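Local coordinates for putative glucose-6-phosphate 1-epimerase (Salmonella typhimurium, PDB 2HTA), which probably interconverts the alpha and beta anomers of glucose 6-phosphate as a hexose-6-phosphate 1-epimerase, at residues S34-D39 against L43-H48. Numbering follows the deposited sequence.
Sequences SRRQLD and LIVVDH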
loop_
_atom_site.group_PDB
_atom_site.type_symbol
_atom_site.label_atom_id
_atom_site.label_comp_id
_atom_site.label_asym_id
_atom_site.label_seq_id
_atom_site.Cartn_x
_atom_site.Cartn_y
_atom_site.Cartn_z
ATOM N N SER A 34 -12.343 7.428 14.955
ATOM C CA SER A 34 -13.777 7.337 14.720
ATOM C C SER A 34 -14.023 6.377 13.584
ATOM O O SER A 34 -13.130 6.148 12.767
ATOM C CB SER A 34 -14.351 8.718 14.348
ATOM O OG SER A 34 -13.782 9.229 13.119
ATOM N N ARG A 35 -15.196 5.760 13.591
ATOM C CA ARG A 35 -15.726 5.116 12.391
ATOM C C ARG A 35 -16.680 6.018 11.578
ATOM O O ARG A 35 -17.562 6.723 12.138
ATOM C CB ARG A 35 -16.437 3.807 12.703
ATOM C CG ARG A 35 -17.130 3.292 11.392
ATOM C CD ARG A 35 -17.740 1.934 11.463
ATOM N NE ARG A 35 -18.901 1.794 12.359
ATOM C CZ ARG A 35 -20.189 1.811 12.011
ATOM N NH1 ARG A 35 -20.599 2.033 10.761
ATOM N NH2 ARG A 35 -21.089 1.628 12.987
ATOM N N ARG A 36 -16.500 6.015 10.254
ATOM C CA ARG A 36 -17.329 6.812 9.353
ATOM C C ARG A 36 -17.649 5.885 8.201
ATOM O O ARG A 36 -17.221 4.722 8.201
ATOM C CB ARG A 36 -16.547 8.046 8.881
ATOM C CG ARG A 36 -15.817 8.703 10.062
ATOM C CD ARG A 36 -15.431 10.159 9.799
ATOM N NE ARG A 36 -14.504 10.657 10.819
ATOM C CZ ARG A 36 -13.998 11.872 10.778
ATOM N NH1 ARG A 36 -14.420 12.688 9.818
ATOM N NH2 ARG A 36 -13.105 12.289 11.699
ATOM N N GLN A 37 -18.403 6.384 7.229
ATOM C CA GLN A 37 -18.792 5.542 6.114
ATOM C C GLN A 37 -18.781 6.308 4.846
ATOM O O GLN A 37 -19.271 7.427 4.784
ATOM C CB GLN A 37 -20.185 4.887 6.352
ATOM C CG GLN A 37 -20.542 3.818 5.265
ATOM C CD GLN A 37 -21.902 3.151 5.496
ATOM O OE1 GLN A 37 -22.498 3.289 6.568
ATOM N NE2 GLN A 37 -22.395 2.423 4.489
ATOM N N LEU A 38 -18.187 5.726 3.800
ATOM C CA LEU A 38 -18.254 6.336 2.484
ATOM C C LEU A 38 -18.842 5.301 1.506
ATOM O O LEU A 38 -18.301 4.195 1.339
ATOM C CB LEU A 38 -16.896 6.801 2.029
ATOM C CG LEU A 38 -16.825 7.720 0.783
ATOM C CD1 LEU A 38 -17.738 8.994 0.852
ATOM C CD2 LEU A 38 -15.424 8.084 0.560
ATOM N N ASP A 39 -19.986 5.653 0.909
ATOM C CA ASP A 39 -20.744 4.696 0.063
ATOM C C ASP A 39 -20.923 3.371 0.802
ATOM O O ASP A 39 -21.520 3.362 1.894
ATOM C CB ASP A 39 -20.059 4.567 -1.296
ATOM C CG ASP A 39 -21.019 4.086 -2.404
ATOM O OD1 ASP A 39 -22.193 3.787 -2.094
ATOM O OD2 ASP A 39 -20.587 3.936 -3.589
ATOM N N LEU A 43 -15.098 3.136 7.304
ATOM C CA LEU A 43 -13.725 3.701 7.391
ATOM C C LEU A 43 -13.354 3.965 8.863
ATOM O O LEU A 43 -14.215 4.332 9.657
ATOM C CB LEU A 43 -13.605 5.052 6.640
ATOM C CG LEU A 43 -14.146 5.022 5.205
ATOM C CD1 LEU A 43 -13.911 6.358 4.479
ATOM C CD2 LEU A 43 -13.455 3.871 4.409
ATOM N N ILE A 44 -12.088 3.763 9.195
ATOM C CA ILE A 44 -11.530 4.153 10.478
ATOM C C ILE A 44 -10.647 5.373 10.237
ATOM O O ILE A 44 -9.705 5.338 9.443
ATOM C CB ILE A 44 -10.710 3.008 11.133
ATOM C CG1 ILE A 44 -11.549 1.695 11.241
ATOM C CG2 ILE A 44 -10.090 3.511 12.454
ATOM C CD1 ILE A 44 -12.803 1.788 12.183
ATOM N N VAL A 45 -10.983 6.476 10.913
ATOM C CA VAL A 45 -10.355 7.738 10.641
ATOM C C VAL A 45 -9.598 8.208 11.901
ATOM O O VAL A 45 -10.174 8.259 12.979
ATOM C CB VAL A 45 -11.376 8.823 10.190
ATOM C CG1 VAL A 45 -10.663 10.144 9.995
ATOM C CG2 VAL A 45 -12.135 8.398 8.875
ATOM N N VAL A 46 -8.315 8.505 11.727
ATOM C CA VAL A 46 -7.441 8.994 12.771
ATOM C C VAL A 46 -7.323 10.511 12.561
ATOM O O VAL A 46 -6.782 10.995 11.563
ATOM C CB VAL A 46 -6.001 8.366 12.663
ATOM C CG1 VAL A 46 -5.029 8.985 13.734
ATOM C CG2 VAL A 46 -6.036 6.833 12.800
ATOM N N ASP A 47 -7.837 11.285 13.510
ATOM C CA ASP A 47 -7.664 12.719 13.406
ATOM C C ASP A 47 -6.981 13.114 14.735
ATOM O O ASP A 47 -7.654 13.342 15.757
ATOM C CB ASP A 47 -9.045 13.371 13.266
ATOM C CG ASP A 47 -8.975 14.898 13.119
ATOM O OD1 ASP A 47 -7.911 15.517 13.351
ATOM O OD2 ASP A 47 -10.020 15.503 12.782
ATOM N N HIS A 48 -5.647 13.102 14.725
ATOM C CA HIS A 48 -4.855 13.253 15.945
ATOM C C HIS A 48 -4.055 14.537 15.759
ATOM O O HIS A 48 -3.770 14.924 14.620
ATOM C CB HIS A 48 -3.935 12.001 16.004
ATOM C CG HIS A 48 -2.957 11.971 17.131
ATOM N ND1 HIS A 48 -1.763 12.665 17.111
ATOM C CD2 HIS A 48 -2.946 11.241 18.263
ATOM C CE1 HIS A 48 -1.078 12.378 18.202
ATOM N NE2 HIS A 48 -1.783 11.529 18.928
HETATM O O HOH W 1 -11.558 10.575 13.817
HETATM O O HOH W 2 -12.205 14.866 11.253
#
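With CG set anti to its own carbonyl carbon (chi1 -45°) and the chain extended from there to NE, Arg36 runs across Val45 at about a right angle. Arg36 CD lies 3.8 Å from Val45 CG2, and the guanidinium rests one face on Val45 CG1, which sits off-centre toward the rim. The edge of that group does the polar work. Arg36 NE donates in plane to Ser34 OG at 2.8 Å, a nearly straight bond: Ser34 leaves the strand on the same face as Arg36, and its chi1 of 62° puts OG between the backbone N and the carbonyl carbon, where NE meets it. One water accepts a hydrogen bond from Arg36 NH2 and donates one to Val45 O, 2.8 Å away, while also bonding Ser34 OG; a second water links Arg36 NH2 to Asp47 OD2, the two atoms themselves being 4.6 Å apart, too far for a salt bridge. In the backbone, Ser34–Val45 and Arg36–Leu43 are antiparallel hydrogen-bonded pairs flanking the non-hydrogen-bonded Arg35–Ile44, with Leu43 N donating to Arg36 O at 2.8 Å. The hairpin's Leu38, Leu43 and Val45 pack against helix 14-22, Ile44 reaches strand 130-137, and strand 51-56 continues the sheet beyond 43-48.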